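Chorismate mutase (Burkholderia thailandensis, PDB 6CNZ) probably catalyses the rearrangement of chorismate to prephenate, the step that commits chorismate to phenylalanine and tyrosine synthesis. Local coordinates at residues Ala52-Leu55 with Thr56-Lys60; Lys84-Gln87 with Asn88-Ala92. One frame throughout, in Å; residues are numbered along the deposited sequence.

Interaction 1 of 2, residues Ala52-Leu55 with Thr56-Lys60; sequences AALL and TDVEK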
ATOM      1  N   ALA A  52      22.927  -0.501   6.419  1.00 47.93           N
ATOM      2  CA  ALA A  52      23.976   0.276   5.771  1.00 50.00           C
ATOM      3  C   ALA A  52      24.036  -0.009   4.280  1.00 49.91           C
ATOM      4  O   ALA A  52      24.341   0.890   3.482  1.00 45.21           O
ATOM      5  CB  ALA A  52      25.328  -0.025   6.426  1.00 47.85           C
ATOM      6  N   ALA A  53      23.766  -1.255   3.891  1.00 43.92           N
ATOM      7  CA  ALA A  53      23.707  -1.585   2.478  1.00 44.20           C
ATOM      8  C   ALA A  53      22.538  -0.876   1.810  1.00 46.16           C
ATOM      9  O   ALA A  53      22.682  -0.304   0.723  1.00 52.00           O
ATOM     10  CB  ALA A  53      23.595  -3.097   2.300  1.00 42.77           C
ATOM     11  N   LEU A  54      21.368  -0.903   2.448  1.00 40.57           N
ATOM     12  CA  LEU A  54      20.215  -0.211   1.887  1.00 32.53           C
ATOM     13  C   LEU A  54      20.516   1.270   1.677  1.00 35.33           C
ATOM     14  O   LEU A  54      20.237   1.828   0.609  1.00 34.93           O
ATOM     15  CB  LEU A  54      19.007  -0.395   2.797  1.00 33.97           C
ATOM     16  CG  LEU A  54      17.797   0.472   2.445  1.00 37.54           C
ATOM     17  CD1 LEU A  54      17.304   0.179   1.029  1.00 44.72           C
ATOM     18  CD2 LEU A  54      16.680   0.267   3.460  1.00 34.92           C
ATOM     19  N   LEU A  55      21.100   1.926   2.686  1.00 38.79           N
ATOM     20  CA  LEU A  55      21.345   3.358   2.571  1.00 39.34           C
ATOM     21  C   LEU A  55      22.389   3.661   1.505  1.00 44.25           C
ATOM     22  O   LEU A  55      22.296   4.689   0.823  1.00 44.77           O
ATOM     23  CB  LEU A  55      21.762   3.936   3.924  1.00 39.23           C
ATOM     24  CG  LEU A  55      20.712   3.858   5.044  1.00 40.94           C
ATOM     25  CD1 LEU A  55      21.374   3.993   6.413  1.00 40.55           C
ATOM     26  CD2 LEU A  55      19.597   4.900   4.881  1.00 32.20           C
ATOM     27  N   THR A  56      23.381   2.786   1.340  1.00 52.94           N
ATOM     28  CA  THR A  56      24.331   2.951   0.243  1.00 57.35           C
ATOM     29  C   THR A  56      23.608   2.898  -1.094  1.00 51.53           C
ATOM     30  O   THR A  56      23.787   3.774  -1.948  1.00 49.98           O
ATOM     31  CB  THR A  56      25.426   1.880   0.326  1.00 59.82           C
ATOM     32  OG1 THR A  56      26.299   2.171   1.427  1.00 59.98           O
ATOM     33  CG2 THR A  56      26.243   1.818  -0.964  1.00 64.08           C
ATOM     34  N   ASP A  57      22.747   1.896  -1.273  1.00 47.58           N
ATOM     35  CA  ASP A  57      21.967   1.800  -2.501  1.00 50.55           C
ATOM     36  C   ASP A  57      21.076   3.029  -2.693  1.00 49.71           C
ATOM     37  O   ASP A  57      20.924   3.525  -3.816  1.00 47.75           O
ATOM     38  CB  ASP A  57      21.125   0.523  -2.484  1.00 43.45           C
ATOM     39  CG  ASP A  57      20.498   0.222  -3.829  1.00 47.34           C
ATOM     40  OD1 ASP A  57      21.244   0.161  -4.826  1.00 56.58           O
ATOM     41  OD2 ASP A  57      19.267   0.024  -3.896  1.00 47.78           O
ATOM     42  N   VAL A  58      20.473   3.526  -1.613  1.00 40.10           N
ATOM     43  CA  VAL A  58      19.605   4.701  -1.729  1.00 41.36           C
ATOM     44  C   VAL A  58      20.388   5.896  -2.244  1.00 45.15           C
ATOM     45  O   VAL A  58      19.889   6.679  -3.065  1.00 42.98           O
ATOM     46  CB  VAL A  58      18.932   5.008  -0.378  1.00 36.13           C
ATOM     47  CG1 VAL A  58      18.496   6.486  -0.304  1.00 35.36           C
ATOM     48  CG2 VAL A  58      17.752   4.054  -0.157  1.00 34.84           C
ATOM     49  N   GLU A  59      21.627   6.061  -1.776  1.00 46.45           N
ATOM     50  CA  GLU A  59      22.411   7.201  -2.228  1.00 54.21           C
ATOM     51  C   GLU A  59      22.709   7.096  -3.717  1.00 56.46           C
ATOM     52  O   GLU A  59      22.623   8.095  -4.442  1.00 53.16           O
ATOM     53  CB  GLU A  59      23.701   7.319  -1.412  1.00 58.27           C
ATOM     54  CG  GLU A  59      23.497   7.967  -0.039  1.00 57.24           C
ATOM     55  CD  GLU A  59      24.796   8.480   0.559  1.00 62.87           C
ATOM     56  OE1 GLU A  59      25.176   8.019   1.659  1.00 63.61           O
ATOM     57  OE2 GLU A  59      25.441   9.340  -0.079  1.00 65.48           O
ATOM     58  N   LYS A  60      23.014   5.885  -4.197  1.00 52.53           N
ATOM     59  CA  LYS A  60      23.305   5.702  -5.618  1.00 55.59           C
ATOM     60  C   LYS A  60      22.051   5.879  -6.476  1.00 53.95           C
ATOM     61  O   LYS A  60      22.113   6.489  -7.549  1.00 63.08           O
ATOM     62  CB  LYS A  60      23.948   4.330  -5.854  1.00 53.42           C
TER
HETATM   63  O   HOH W   1      25.786   2.992   4.289  1.00 47.00           O
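L54 and V58, one helical turn apart, meet through single methyl branches: CD1 of L54 lies 4.1 Å from CG2 of V58, the two side chains slanting past each other rather than running alongside. With CG of the leucine opposite the backbone N (chi1 170°), CD1 is carried on toward the following turn, although the CB itself points away. V58 answers with CG2, the methyl beside its own backbone N, and this same methyl sits 3.4 Å from the carbonyl O of L54. That oxygen accepts a hydrogen bond from V58 N at 2.8 Å, in the carbonyl plane; the methyl contact and the backbone bond both converge on the L54 carbonyl.

On another side of the helix the polar counterpart is T56. Its hydroxyl is placed beside the backbone N (chi1 -72°), turned back to the carbonyl of A52, with OG1 3.1 Å from A52 O. A water bridges the pair, donating to A52 O at 2.7 Å and lying 3.0 Å from T56 OG1, while the amide N of T56 bonds to the same carbonyl oxygen. E59 has CG 3.6 Å from L55 O, and its carboxylate is carried on to a salt bridge with R73; D57 pairs with R61.

L55 and V58 also pack on F76 of helix 69-96. The result is an amphipathic alpha-helix with regular i to i+4 bonding, hydrated at T56 and largely apolar at L55 and V58, with the E59-R73 salt bridge beside them, where it lies against helix 69-96 in the all-helical chorismate mutase type II fold.

Interaction 2 of 2, residues Lys84-Gln87 with Asn88-Ala92; sequences KQLQ and NALFA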
ATOM      1  N   LYS A  84      11.736  -0.072  12.637  1.00 23.30           N
ATOM      2  CA  LYS A  84      12.205  -0.691  13.876  1.00 25.63           C
ATOM      3  C   LYS A  84      11.330  -0.296  15.061  1.00 30.47           C
ATOM      4  O   LYS A  84      11.063  -1.114  15.946  1.00 33.32           O
ATOM      5  CB  LYS A  84      13.670  -0.311  14.127  1.00 27.64           C
ATOM      6  CG  LYS A  84      14.636  -1.048  13.219  1.00 35.81           C
ATOM      7  CD  LYS A  84      15.984  -0.345  13.103  1.00 45.55           C
ATOM      8  CE  LYS A  84      16.831  -0.488  14.347  1.00 54.77           C
ATOM      9  NZ  LYS A  84      18.209   0.064  14.112  1.00 55.98           N
ATOM     10  N   GLN A  85      10.897   0.965  15.105  1.00 25.58           N
ATOM     11  CA  GLN A  85       9.955   1.401  16.125  1.00 31.24           C
ATOM     12  C   GLN A  85       8.703   0.524  16.124  1.00 26.85           C
ATOM     13  O   GLN A  85       8.276   0.018  17.168  1.00 26.60           O
ATOM     14  CB  GLN A  85       9.602   2.869  15.864  1.00 31.78           C
ATOM     15  CG  GLN A  85       8.783   3.570  16.912  1.00 39.84           C
ATOM     16  CD  GLN A  85       8.383   4.952  16.427  1.00 37.30           C
ATOM     17  OE1 GLN A  85       9.141   5.605  15.711  1.00 32.62           O
ATOM     18  NE2 GLN A  85       7.173   5.375  16.758  1.00 31.99           N
ATOM     19  N   LEU A  86       8.079   0.367  14.962  1.00 19.75           N
ATOM     20  CA  LEU A  86       6.890  -0.473  14.869  1.00 25.15           C
ATOM     21  C   LEU A  86       7.197  -1.914  15.283  1.00 25.32           C
ATOM     22  O   LEU A  86       6.443  -2.524  16.052  1.00 26.85           O
ATOM     23  CB  LEU A  86       6.323  -0.427  13.439  1.00 23.04           C
ATOM     24  CG  LEU A  86       4.999  -1.167  13.187  1.00 23.78           C
ATOM     25  CD1 LEU A  86       4.014  -0.929  14.327  1.00 25.60           C
ATOM     26  CD2 LEU A  86       4.363  -0.729  11.870  1.00 24.22           C
ATOM     27  N   GLN A  87       8.300  -2.479  14.779  1.00 26.44           N
ATOM     28  CA  GLN A  87       8.632  -3.872  15.110  1.00 23.78           C
ATOM     29  C   GLN A  87       8.836  -4.051  16.609  1.00 24.36           C
ATOM     30  O   GLN A  87       8.398  -5.052  17.190  1.00 24.95           O
ATOM     31  CB  GLN A  87       9.889  -4.335  14.356  1.00 22.46           C
ATOM     32  CG  GLN A  87       9.774  -4.388  12.816  1.00 25.45           C
ATOM     33  CD  GLN A  87      11.121  -4.715  12.154  1.00 30.72           C
ATOM     34  OE1 GLN A  87      11.781  -5.680  12.527  1.00 32.92           O
ATOM     35  NE2 GLN A  87      11.541  -3.885  11.198  1.00 27.70           N
ATOM     36  N   ASN A  88       9.526  -3.108  17.251  1.00 25.48           N
ATOM     37  CA  ASN A  88       9.698  -3.200  18.694  1.00 27.05           C
ATOM     38  C   ASN A  88       8.365  -3.107  19.424  1.00 23.53           C
ATOM     39  O   ASN A  88       8.140  -3.829  20.405  1.00 25.59           O
ATOM     40  CB  ASN A  88      10.667  -2.132  19.180  1.00 24.60           C
ATOM     41  CG  ASN A  88      12.097  -2.614  19.123  1.00 31.78           C
ATOM     42  OD1 ASN A  88      12.447  -3.570  19.810  1.00 33.36           O
ATOM     43  ND2 ASN A  88      12.917  -1.998  18.265  1.00 27.73           N
ATOM     44  N   ALA A  89       7.467  -2.234  18.955  1.00 21.64           N
ATOM     45  CA  ALA A  89       6.139  -2.153  19.557  1.00 25.59           C
ATOM     46  C   ALA A  89       5.378  -3.475  19.413  1.00 27.40           C
ATOM     47  O   ALA A  89       4.705  -3.917  20.353  1.00 26.02           O
ATOM     48  CB  ALA A  89       5.355  -0.991  18.924  1.00 24.32           C
ATOM     49  N   LEU A  90       5.493  -4.136  18.248  1.00 27.75           N
ATOM     50  CA  LEU A  90       4.847  -5.436  18.067  1.00 25.23           C
ATOM     51  C   LEU A  90       5.456  -6.487  18.997  1.00 26.74           C
ATOM     52  O   LEU A  90       4.727  -7.243  19.648  1.00 26.21           O
ATOM     53  CB  LEU A  90       4.943  -5.880  16.597  1.00 21.00           C
ATOM     54  CG  LEU A  90       4.152  -5.029  15.589  1.00 26.52           C
ATOM     55  CD1 LEU A  90       4.603  -5.256  14.124  1.00 23.13           C
ATOM     56  CD2 LEU A  90       2.670  -5.282  15.723  1.00 22.67           C
ATOM     57  N   PHE A  91       6.796  -6.534  19.093  1.00 28.28           N
ATOM     58  CA  PHE A  91       7.451  -7.432  20.044  1.00 23.62           C
ATOM     59  C   PHE A  91       6.940  -7.208  21.460  1.00 23.80           C
ATOM     60  O   PHE A  91       6.660  -8.169  22.187  1.00 28.78           O
ATOM     61  CB  PHE A  91       8.974  -7.252  20.015  1.00 26.10           C
ATOM     62  CG  PHE A  91       9.686  -8.097  18.963  1.00 29.33           C
ATOM     63  CD1 PHE A  91       9.070  -8.423  17.757  1.00 20.55           C
ATOM     64  CD2 PHE A  91      10.978  -8.565  19.197  1.00 31.46           C
ATOM     65  CE1 PHE A  91       9.738  -9.186  16.799  1.00 27.08           C
ATOM     66  CE2 PHE A  91      11.655  -9.324  18.244  1.00 24.75           C
ATOM     67  CZ  PHE A  91      11.031  -9.643  17.048  1.00 25.89           C
ATOM     68  N   ALA A  92       6.851  -5.938  21.884  1.00 26.42           N
ATOM     69  CA  ALA A  92       6.353  -5.639  23.229  1.00 28.95           C
ATOM     70  C   ALA A  92       4.930  -6.176  23.417  1.00 24.80           C
ATOM     71  O   ALA A  92       4.602  -6.740  24.465  1.00 25.84           O
ATOM     72  CB  ALA A  92       6.410  -4.119  23.485  1.00 27.15           C
TER
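Two donors of N88 converge on one acceptor, the carbonyl oxygen of K84. The backbone N approaches at 2.8 Å and nearly straight (165° at the hydrogen), whereas the side-chain ND2, folded back over the preceding turn, reaches K84 O at 3.1 Å with a bent, weak bond of 131°. Successive amides follow the same i to i+4 rule: A89 N to Q85 O, L90 N to L86 O and F91 N to Q87 O, the last at 2.9 Å.

The apolar contact is a single one, between L86 CG and L90 CD1 at 4.2 Å. L90 keeps its CG beside its own backbone N (chi1 -67°), which brings that carbon within 3.4 Å of the L86 carbonyl oxygen. L90 meets A35 of helix 31-41, while L86 touches both A31 of that helix and Q159 of helix 157-166. F91 has CD1 3.5 Å from Q87 O, in an oblique approach to the ring, and packs edge-to-face with W39.

Q87 bonds through NE2 to S83 one turn earlier on the same helix, and weakly through OE1 to K38 of helix 31-41; Q85 OE1 reaches T165 of helix 157-166.

Chemically, the amide of N88 adds only a modest second grip to an oxygen already well bonded by the backbone; the regular main-chain bonding holds the turn, and the Q85 amide, more weakly that of Q87, and the apolar groups join it to other helices.

From the N terminus, interaction 1 comes first, within helix 48-64; a short connection then leads into helix 69-96, where interaction 2 follows. The two are in series, neither nested nor crossed, and since each spans adjoining turns of one helix, neither closes a long loop. Their centres lie 23 Å apart, with the nearest atoms about 9 Å apart and no touch between them. They are linked through helix 69-96: its earlier part receives side chains from residues 52-60, while residues 84-92 further along meet helices 31-41 and 157-166. A weak, long ion pair from K84 to E51 also reaches back to helix 48-64.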